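Local atomic coordinates of type IV pilus biogenesis factor PilY1 (Pseudomonas aeruginosa, PDB entry 3HX6), a protein that primes type IV pilus assembly, supports twitching motility and adhesion to host cells, and binds calcium, which seems to be needed for twitching and for control of pilus retraction. Residues L180-D190 against I228-K238; Q81-Y89 against D170-K178. The protein carries 3 engineered substitutions. All blocks are in the same frame, centred on the assembly; numbering follows the deposited sequence.

Contact 1. Residues L180-D190 against I228-K238. Engineered in segment 228-238: Met230 (natural residue Leu).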
loop_
_atom_site.group_PDB
_atom_site.type_symbol
_atom_site.label_atom_id
_atom_site.label_comp_id
_atom_site.label_asym_id
_atom_site.label_seq_id
_atom_site.Cartn_x
_atom_site.Cartn_y
_atom_site.Cartn_z
ATOM N N LEU A 180 -29.761 -6.228 11.682
ATOM C CA LEU A 180 -29.802 -7.676 11.522
ATOM C C LEU A 180 -30.378 -8.336 12.766
ATOM O O LEU A 180 -31.271 -9.178 12.675
ATOM C CB LEU A 180 -28.400 -8.217 11.245
ATOM C CG LEU A 180 -27.809 -7.822 9.889
ATOM C CD1 LEU A 180 -26.344 -8.224 9.822
ATOM C CD2 LEU A 180 -28.611 -8.484 8.776
ATOM N N TRP A 181 -29.859 -7.960 13.928
ATOM C CA TRP A 181 -30.349 -8.513 15.179
ATOM C C TRP A 181 -29.811 -7.809 16.417
ATOM O O TRP A 181 -28.863 -7.025 16.353
ATOM C CB TRP A 181 -30.049 -10.017 15.277
ATOM C CG TRP A 181 -28.653 -10.433 14.886
ATOM C CD1 TRP A 181 -28.272 -10.999 13.702
ATOM C CD2 TRP A 181 -27.464 -10.342 15.684
ATOM N NE1 TRP A 181 -26.923 -11.269 13.713
ATOM C CE2 TRP A 181 -26.401 -10.875 14.917
ATOM C CE3 TRP A 181 -27.192 -9.863 16.971
ATOM C CZ2 TRP A 181 -25.087 -10.939 15.395
ATOM C CZ3 TRP A 181 -25.880 -9.928 17.449
ATOM C CH2 TRP A 181 -24.847 -10.462 16.659
ATOM N N GLU A 182 -30.450 -8.102 17.542
ATOM C CA GLU A 182 -30.083 -7.552 18.835
ATOM C C GLU A 182 -30.138 -8.692 19.834
ATOM O O GLU A 182 -31.122 -9.422 19.893
ATOM C CB GLU A 182 -31.072 -6.469 19.267
ATOM C CG GLU A 182 -31.057 -5.211 18.425
ATOM C CD GLU A 182 -32.037 -4.171 18.942
ATOM O OE1 GLU A 182 -33.255 -4.460 18.970
ATOM O OE2 GLU A 182 -31.591 -3.067 19.327
ATOM N N ILE A 183 -29.075 -8.853 20.609
ATOM C CA ILE A 183 -29.015 -9.906 21.612
ATOM C C ILE A 183 -28.990 -9.273 22.995
ATOM O O ILE A 183 -28.349 -8.247 23.199
ATOM C CB ILE A 183 -27.743 -10.768 21.456
ATOM C CG1 ILE A 183 -27.751 -11.480 20.106
ATOM C CG2 ILE A 183 -27.661 -11.790 22.585
ATOM C CD1 ILE A 183 -26.577 -12.415 19.913
ATOM N N GLY A 184 -29.698 -9.891 23.933
ATOM C CA GLY A 184 -29.737 -9.401 25.297
ATOM C C GLY A 184 -29.694 -10.603 26.217
ATOM O O GLY A 184 -29.564 -11.734 25.742
ATOM N N VAL A 185 -29.805 -10.380 27.525
ATOM C CA VAL A 185 -29.776 -11.495 28.462
ATOM C C VAL A 185 -30.941 -12.430 28.177
ATOM O O VAL A 185 -30.853 -13.633 28.418
ATOM C CB VAL A 185 -29.844 -11.024 29.931
ATOM C CG1 VAL A 185 -28.594 -10.225 30.267
ATOM C CG2 VAL A 185 -31.099 -10.188 30.164
ATOM N N ASP A 186 -32.029 -11.874 27.652
ATOM C CA ASP A 186 -33.200 -12.674 27.316
ATOM C C ASP A 186 -32.849 -13.755 26.293
ATOM O O ASP A 186 -33.369 -14.865 26.354
ATOM C CB ASP A 186 -34.304 -11.777 26.755
ATOM C CG ASP A 186 -35.019 -10.988 27.836
ATOM O OD1 ASP A 186 -35.614 -9.940 27.508
ATOM O OD2 ASP A 186 -34.989 -11.418 29.006
ATOM N N GLN A 187 -31.972 -13.421 25.352
ATOM C CA GLN A 187 -31.557 -14.368 24.323
ATOM C C GLN A 187 -30.364 -15.206 24.774
ATOM O O GLN A 187 -30.239 -16.377 24.408
ATOM C CB GLN A 187 -31.185 -13.631 23.035
ATOM C CG GLN A 187 -32.361 -13.058 22.271
ATOM C CD GLN A 187 -33.063 -11.943 23.017
ATOM O OE1 GLN A 187 -32.442 -10.955 23.409
ATOM N NE2 GLN A 187 -34.369 -12.090 23.208
ATOM N N GLU A 188 -29.486 -14.593 25.563
ATOM C CA GLU A 188 -28.293 -15.263 26.064
ATOM C C GLU A 188 -28.137 -14.911 27.531
ATOM O O GLU A 188 -27.527 -13.900 27.875
ATOM C CB GLU A 188 -27.063 -14.810 25.270
ATOM C CG GLU A 188 -25.745 -15.388 25.759
ATOM C CD GLU A 188 -25.852 -16.858 26.109
ATOM O OE1 GLU A 188 -25.970 -17.178 27.313
ATOM O OE2 GLU A 188 -25.829 -17.695 25.180
ATOM N N PRO A 189 -28.685 -15.754 28.416
ATOM C CA PRO A 189 -28.622 -15.537 29.864
ATOM C C PRO A 189 -27.243 -15.229 30.444
ATOM O O PRO A 189 -27.144 -14.515 31.436
ATOM C CB PRO A 189 -29.241 -16.819 30.436
ATOM C CG PRO A 189 -28.953 -17.840 29.383
ATOM C CD PRO A 189 -29.229 -17.088 28.109
ATOM N N ASP A 190 -26.181 -15.750 29.835
ATOM C CA ASP A 190 -24.833 -15.499 30.347
ATOM C C ASP A 190 -24.116 -14.336 29.669
ATOM O O ASP A 190 -22.900 -14.203 29.778
ATOM C CB ASP A 190 -23.973 -16.756 30.236
ATOM C CG ASP A 190 -24.394 -17.837 31.211
ATOM O OD1 ASP A 190 -24.469 -17.550 32.426
ATOM O OD2 ASP A 190 -24.641 -18.975 30.765
ATOM N N ILE A 228 -22.407 -16.756 17.682
ATOM C CA ILE A 228 -23.676 -16.222 17.222
ATOM C C ILE A 228 -23.797 -16.273 15.705
ATOM O O ILE A 228 -22.941 -15.750 14.994
ATOM C CB ILE A 228 -23.808 -14.763 17.696
ATOM C CG1 ILE A 228 -23.532 -14.700 19.207
ATOM C CG2 ILE A 228 -25.192 -14.219 17.358
ATOM C CD1 ILE A 228 -23.359 -13.297 19.751
ATOM N N ASP A 229 -24.860 -16.897 15.210
ATOM C CA ASP A 229 -25.066 -16.985 13.769
ATOM C C ASP A 229 -25.150 -15.575 13.203
ATOM O O ASP A 229 -25.961 -14.759 13.651
ATOM C CB ASP A 229 -26.360 -17.742 13.450
ATOM C CG ASP A 229 -26.575 -17.918 11.955
ATOM O OD1 ASP A 229 -25.753 -18.611 11.315
ATOM O OD2 ASP A 229 -27.557 -17.359 11.423
ATOM N N MET A 230 -24.311 -15.291 12.215
ATOM C CA MET A 230 -24.272 -13.972 11.597
ATOM C C MET A 230 -25.635 -13.505 11.098
ATOM O O MET A 230 -26.065 -12.388 11.388
ATOM C CB MET A 230 -23.281 -13.968 10.428
ATOM C CG MET A 230 -22.959 -12.580 9.890
ATOM S SD MET A 230 -22.217 -11.510 11.163
ATOM C CE MET A 230 -23.568 -10.465 11.587
ATOM N N GLU A 231 -26.319 -14.362 10.353
ATOM C CA GLU A 231 -27.612 -13.994 9.801
ATOM C C GLU A 231 -28.737 -13.826 10.812
ATOM O O GLU A 231 -29.426 -12.803 10.826
ATOM C CB GLU A 231 -28.045 -15.024 8.752
ATOM C CG GLU A 231 -29.432 -14.770 8.173
ATOM C CD GLU A 231 -29.791 -15.747 7.068
ATOM O OE1 GLU A 231 -29.630 -16.971 7.273
ATOM O OE2 GLU A 231 -30.241 -15.291 5.997
ATOM N N THR A 232 -28.902 -14.827 11.664
ATOM C CA THR A 232 -29.989 -14.858 12.635
ATOM C C THR A 232 -29.765 -14.246 14.008
ATOM O O THR A 232 -30.714 -13.792 14.638
ATOM C CB THR A 232 -30.452 -16.317 12.831
ATOM O OG1 THR A 232 -31.025 -16.794 11.605
ATOM C CG2 THR A 232 -31.487 -16.419 13.940
ATOM N N GLY A 233 -28.524 -14.236 14.478
ATOM C CA GLY A 233 -28.261 -13.707 15.803
ATOM C C GLY A 233 -28.556 -14.797 16.820
ATOM O O GLY A 233 -28.475 -14.584 18.029
ATOM N N ALA A 234 -28.918 -15.978 16.330
ATOM C CA ALA A 234 -29.196 -17.100 17.218
ATOM C C ALA A 234 -27.885 -17.547 17.861
ATOM O O ALA A 234 -26.814 -17.381 17.282
ATOM C CB ALA A 234 -29.801 -18.262 16.433
ATOM N N ILE A 235 -27.963 -18.113 19.056
ATOM C CA ILE A 235 -26.756 -18.585 19.709
ATOM C C ILE A 235 -26.473 -19.984 19.166
ATOM O O ILE A 235 -26.999 -20.972 19.675
ATOM C CB ILE A 235 -26.931 -18.651 21.238
ATOM C CG1 ILE A 235 -27.366 -17.282 21.774
ATOM C CG2 ILE A 235 -25.626 -19.081 21.888
ATOM C CD1 ILE A 235 -26.412 -16.142 21.443
ATOM N N THR A 236 -25.654 -20.066 18.123
ATOM C CA THR A 236 -25.322 -21.358 17.519
ATOM C C THR A 236 -24.687 -22.298 18.544
ATOM O O THR A 236 -24.971 -23.495 18.565
ATOM C CB THR A 236 -24.369 -21.182 16.323
ATOM O OG1 THR A 236 -25.014 -20.393 15.316
ATOM C CG2 THR A 236 -23.990 -22.540 15.733
ATOM N N ARG A 237 -23.823 -21.748 19.388
ATOM C CA ARG A 237 -23.165 -22.520 20.434
ATOM C C ARG A 237 -22.605 -21.614 21.507
ATOM O O ARG A 237 -22.069 -20.539 21.223
ATOM C CB ARG A 237 -21.999 -23.365 19.890
ATOM C CG ARG A 237 -22.353 -24.766 19.397
ATOM C CD ARG A 237 -23.173 -25.572 20.402
ATOM N NE ARG A 237 -22.506 -25.858 21.673
ATOM C CZ ARG A 237 -21.539 -26.760 21.850
ATOM N NH1 ARG A 237 -21.090 -27.484 20.832
ATOM N NH2 ARG A 237 -21.040 -26.961 23.060
ATOM N N LYS A 238 -22.755 -22.054 22.746
ATOM C CA LYS A 238 -22.207 -21.350 23.890
ATOM C C LYS A 238 -21.252 -22.374 24.469
ATOM O O LYS A 238 -21.664 -23.465 24.862
ATOM C CB LYS A 238 -23.290 -21.000 24.911
ATOM C CG LYS A 238 -22.729 -20.474 26.228
ATOM C CD LYS A 238 -23.606 -19.389 26.841
ATOM C CE LYS A 238 -25.027 -19.867 27.123
ATOM N NZ LYS A 238 -25.118 -20.741 28.307
#
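Trp181 and Gly233 bring the two backbones closest, with 5.6 Å between their CA atoms, where the edge strand 178-184 passes the turn joining strands 223-229 and 235-241. The indole lies against this turn: Gly233 CA sits 3.2 Å from the centroid of the five-membered ring and only 2° off its normal, a CH-pi contact. Gly233, with a positive phi and no side chain, lets its CA come down on the indole. Trp181 CG stands between its own backbone N and carbonyl carbon (chi1 46°), which lays the ring over the turn. Ile228 CG2 meets the same face above the six-membered ring. At the ring edge, Trp181 NE1 donates to Met230 O at 2.7 Å; the acceptor lies in the indole plane, whereas the donor stands 43° out of the carbonyl plane. Met230, an engineered residue, bends its chain so that CE packs 4.0 Å from Leu180 CD1. Two residues on from Trp181, Ile183 points tip to tip at Ile228 and also reaches Ile235, CD1 to CD1 at 4.0 Å. Farther on, Lys238 NZ bonds the anti lone pair of Asp190 OD2 at 3.1 Å. The chemistry thus divides: the buried indole N-H is satisfied by a backbone carbonyl within an apolar seam, and a salt bridge closes the far end, where Asp190 would probably favour a charged lysine.

Contact 2. Residues Q81-Y89 against D170-K178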
loop_
_atom_site.group_PDB
_atom_site.type_symbol
_atom_site.label_atom_id
_atom_site.label_comp_id
_atom_site.label_asym_id
_atom_site.label_seq_id
_atom_site.Cartn_x
_atom_site.Cartn_y
_atom_site.Cartn_z
ATOM N N GLN A 81 -18.025 -2.521 -4.202
ATOM C CA GLN A 81 -17.560 -1.708 -3.087
ATOM C C GLN A 81 -16.429 -0.746 -3.432
ATOM O O GLN A 81 -16.058 0.096 -2.616
ATOM C CB GLN A 81 -17.150 -2.617 -1.929
ATOM C CG GLN A 81 -18.151 -3.734 -1.686
ATOM C CD GLN A 81 -19.586 -3.237 -1.636
ATOM O OE1 GLN A 81 -20.519 -3.964 -1.981
ATOM N NE2 GLN A 81 -19.772 -2.001 -1.197
ATOM N N LYS A 82 -15.879 -0.866 -4.635
ATOM C CA LYS A 82 -14.808 0.035 -5.051
ATOM C C LYS A 82 -15.364 1.451 -5.104
ATOM O O LYS A 82 -14.649 2.423 -4.872
ATOM C CB LYS A 82 -14.290 -0.346 -6.437
ATOM C CG LYS A 82 -13.359 -1.538 -6.465
ATOM C CD LYS A 82 -12.981 -1.871 -7.901
ATOM C CE LYS A 82 -11.892 -2.927 -7.960
ATOM N NZ LYS A 82 -10.620 -2.432 -7.362
ATOM N N THR A 83 -16.653 1.547 -5.405
ATOM C CA THR A 83 -17.339 2.828 -5.515
ATOM C C THR A 83 -18.250 3.140 -4.326
ATOM O O THR A 83 -19.034 4.091 -4.371
ATOM C CB THR A 83 -18.175 2.876 -6.817
ATOM O OG1 THR A 83 -19.048 4.012 -6.793
ATOM C CG2 THR A 83 -18.995 1.605 -6.973
ATOM N N ARG A 84 -18.148 2.349 -3.261
ATOM C CA ARG A 84 -18.979 2.575 -2.082
ATOM C C ARG A 84 -18.540 3.818 -1.313
ATOM O O ARG A 84 -17.347 4.039 -1.094
ATOM C CB ARG A 84 -18.940 1.355 -1.155
ATOM C CG ARG A 84 -19.710 1.545 0.149
ATOM C CD ARG A 84 -19.887 0.232 0.893
ATOM N NE ARG A 84 -18.620 -0.442 1.159
ATOM C CZ ARG A 84 -18.524 -1.642 1.720
ATOM N NH1 ARG A 84 -19.622 -2.293 2.073
ATOM N NH2 ARG A 84 -17.337 -2.195 1.923
ATOM N N ALA A 85 -19.512 4.627 -0.902
ATOM C CA ALA A 85 -19.220 5.844 -0.153
ATOM C C ALA A 85 -18.657 5.483 1.219
ATOM O O ALA A 85 -19.347 4.890 2.044
ATOM C CB ALA A 85 -20.483 6.685 -0.000
ATOM N N PRO A 86 -17.390 5.836 1.474
ATOM C CA PRO A 86 -16.721 5.551 2.747
ATOM C C PRO A 86 -17.472 6.058 3.979
ATOM O O PRO A 86 -18.087 7.126 3.957
ATOM C CB PRO A 86 -15.366 6.230 2.579
ATOM C CG PRO A 86 -15.111 6.090 1.109
ATOM C CD PRO A 86 -16.452 6.458 0.521
ATOM N N ARG A 87 -17.410 5.277 5.052
ATOM C CA ARG A 87 -18.067 5.622 6.306
ATOM C C ARG A 87 -17.238 5.114 7.476
ATOM O O ARG A 87 -16.630 4.047 7.405
ATOM C CB ARG A 87 -19.463 4.997 6.372
ATOM C CG ARG A 87 -20.500 5.648 5.471
ATOM C CD ARG A 87 -20.898 7.021 5.994
ATOM N NE ARG A 87 -21.965 7.623 5.199
ATOM C CZ ARG A 87 -21.830 8.035 3.942
ATOM N NH1 ARG A 87 -20.664 7.915 3.320
ATOM N NH2 ARG A 87 -22.864 8.565 3.303
ATOM N N VAL A 88 -17.200 5.895 8.548
ATOM C CA VAL A 88 -16.470 5.505 9.742
ATOM C C VAL A 88 -17.454 5.552 10.896
ATOM O O VAL A 88 -18.020 6.598 11.206
ATOM C CB VAL A 88 -15.284 6.449 10.031
ATOM C CG1 VAL A 88 -14.676 6.129 11.391
ATOM C CG2 VAL A 88 -14.227 6.294 8.942
ATOM N N TYR A 89 -17.669 4.400 11.513
ATOM C CA TYR A 89 -18.595 4.303 12.619
ATOM C C TYR A 89 -17.838 4.361 13.934
ATOM O O TYR A 89 -16.870 3.629 14.144
ATOM C CB TYR A 89 -19.405 3.012 12.492
ATOM C CG TYR A 89 -20.129 2.920 11.166
ATOM C CD1 TYR A 89 -19.454 2.540 10.003
ATOM C CD2 TYR A 89 -21.471 3.281 11.057
ATOM C CE1 TYR A 89 -20.098 2.527 8.769
ATOM C CE2 TYR A 89 -22.122 3.274 9.824
ATOM C CZ TYR A 89 -21.430 2.900 8.688
ATOM O OH TYR A 89 -22.066 2.919 7.469
ATOM N N ASP A 170 -26.280 -4.375 9.112
ATOM C CA ASP A 170 -25.823 -4.683 7.766
ATOM C C ASP A 170 -25.438 -3.308 7.254
ATOM O O ASP A 170 -26.301 -2.466 7.013
ATOM C CB ASP A 170 -26.948 -5.252 6.900
ATOM C CG ASP A 170 -26.470 -5.636 5.510
ATOM O OD1 ASP A 170 -25.666 -4.877 4.924
ATOM O OD2 ASP A 170 -26.899 -6.690 4.999
ATOM N N VAL A 171 -24.144 -3.080 7.099
ATOM C CA VAL A 171 -23.651 -1.785 6.667
ATOM C C VAL A 171 -23.097 -1.785 5.233
ATOM O O VAL A 171 -22.344 -0.895 4.834
ATOM C CB VAL A 171 -22.592 -1.298 7.696
ATOM C CG1 VAL A 171 -21.178 -1.473 7.157
ATOM C CG2 VAL A 171 -22.889 0.121 8.099
ATOM N N THR A 172 -23.495 -2.785 4.456
ATOM C CA THR A 172 -23.050 -2.912 3.071
ATOM C C THR A 172 -23.394 -1.656 2.270
ATOM O O THR A 172 -22.588 -1.170 1.480
ATOM C CB THR A 172 -23.715 -4.119 2.393
ATOM O OG1 THR A 172 -23.578 -5.270 3.234
ATOM C CG2 THR A 172 -23.068 -4.394 1.041
ATOM N N ASP A 173 -24.600 -1.138 2.478
ATOM C CA ASP A 173 -25.048 0.064 1.782
ATOM C C ASP A 173 -25.276 1.175 2.805
ATOM O O ASP A 173 -26.284 1.185 3.512
ATOM C CB ASP A 173 -26.342 -0.231 1.008
ATOM C CG ASP A 173 -26.886 0.993 0.268
ATOM O OD1 ASP A 173 -26.110 1.931 -0.018
ATOM O OD2 ASP A 173 -28.098 1.004 -0.040
ATOM N N PRO A 174 -24.330 2.124 2.896
ATOM C CA PRO A 174 -24.436 3.239 3.845
ATOM C C PRO A 174 -25.753 4.001 3.736
ATOM O O PRO A 174 -26.262 4.526 4.728
ATOM C CB PRO A 174 -23.224 4.107 3.500
ATOM C CG PRO A 174 -23.001 3.820 2.046
ATOM C CD PRO A 174 -23.192 2.326 1.983
ATOM N N ALA A 175 -26.303 4.048 2.529
ATOM C CA ALA A 175 -27.557 4.745 2.292
ATOM C C ALA A 175 -28.733 3.893 2.747
ATOM O O ALA A 175 -29.871 4.358 2.787
ATOM C CB ALA A 175 -27.694 5.080 0.812
ATOM N N ASN A 176 -28.460 2.639 3.092
ATOM C CA ASN A 176 -29.520 1.751 3.542
ATOM C C ASN A 176 -29.022 0.742 4.564
ATOM O O ASN A 176 -28.904 -0.449 4.276
ATOM C CB ASN A 176 -30.143 1.025 2.351
ATOM C CG ASN A 176 -31.331 0.177 2.748
ATOM O OD1 ASN A 176 -32.271 0.660 3.381
ATOM N ND2 ASN A 176 -31.298 -1.097 2.373
ATOM N N ILE A 177 -28.734 1.237 5.763
ATOM C CA ILE A 177 -28.260 0.405 6.858
ATOM C C ILE A 177 -29.443 -0.321 7.483
ATOM O O ILE A 177 -30.479 0.289 7.758
ATOM C CB ILE A 177 -27.565 1.268 7.925
ATOM C CG1 ILE A 177 -26.335 1.931 7.308
ATOM C CG2 ILE A 177 -27.195 0.420 9.141
ATOM C CD1 ILE A 177 -25.607 2.866 8.238
ATOM N N LYS A 178 -29.291 -1.623 7.703
ATOM C CA LYS A 178 -30.359 -2.424 8.287
ATOM C C LYS A 178 -29.950 -3.065 9.608
ATOM O O LYS A 178 -28.769 -3.301 9.858
ATOM C CB LYS A 178 -30.790 -3.528 7.317
ATOM C CG LYS A 178 -31.283 -3.028 5.972
ATOM C CD LYS A 178 -31.834 -4.167 5.130
ATOM C CE LYS A 178 -32.499 -3.649 3.864
ATOM N NZ LYS A 178 -33.078 -4.751 3.043
HETATM O O HOH W 1 -21.012 1.504 5.494
#
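Gln81, near the end of the weakly bonded helix 74-82, lays its side chain across Thr172, with OE1 4.0 Å from Thr172 CG2. Its CD also lies over one face of the Arg84 guanidinium. Arg84 extends from the backbone with CG anti to N (chi1 176°) and bends at chi3, bringing NH1 to Thr172 O at 3.2 Å. This bond is nearly straight at the hydrogen (174°) and lies in the guanidinium plane. Gly56 O takes NE, and Thr153 OG1 is a further partner of NH1, so several bonds fix the group's rotation. Ala85 then presents its carbonyl O to Pro174 CG. Arg87 lies across the same proline, its CG 3.7 Å from Pro174 CB, which sits over one guanidinium face. Tyr89 comes from the opposite direction to Ile177, whose CD1 meets the ring edge at 3.9 Å from CE2. A water bridges the segments, 2.6 Å from Tyr89 OH and donating to Val171 O at 2.8 Å. In segment 170-178, Asp170 OD1 accepts from Thr172 N, an Asx turn. The 170-178 connection thereby packs against the end of helix 74-82, the link after it and strand 87-91 of another four-stranded sheet, an inter-blade contact of the PilY1 beta-propeller.

Overall arrangement
From the N terminus, the chain leaves helix 74-82, enters strand 87-91 and later returns through the four-stranded sheet 141-184, where contact 2 closes an 80-residue loop at the connection 170-178. Contact 1 opens just beyond, on the last strand of that sheet, and closes 37 residues later at the turn of the following sheet, 199-241. The two loops therefore run in series, neither nested nor crossed. Their centres lie 24 Å apart, yet the segments meet directly where Leu180 CG packs 3.8 Å from Asp170 N. The sheet 141-184 thus touches the sheet containing strand 87-91 through contact 2 and sheet 199-241 through contact 1, linking three successive propeller sheets.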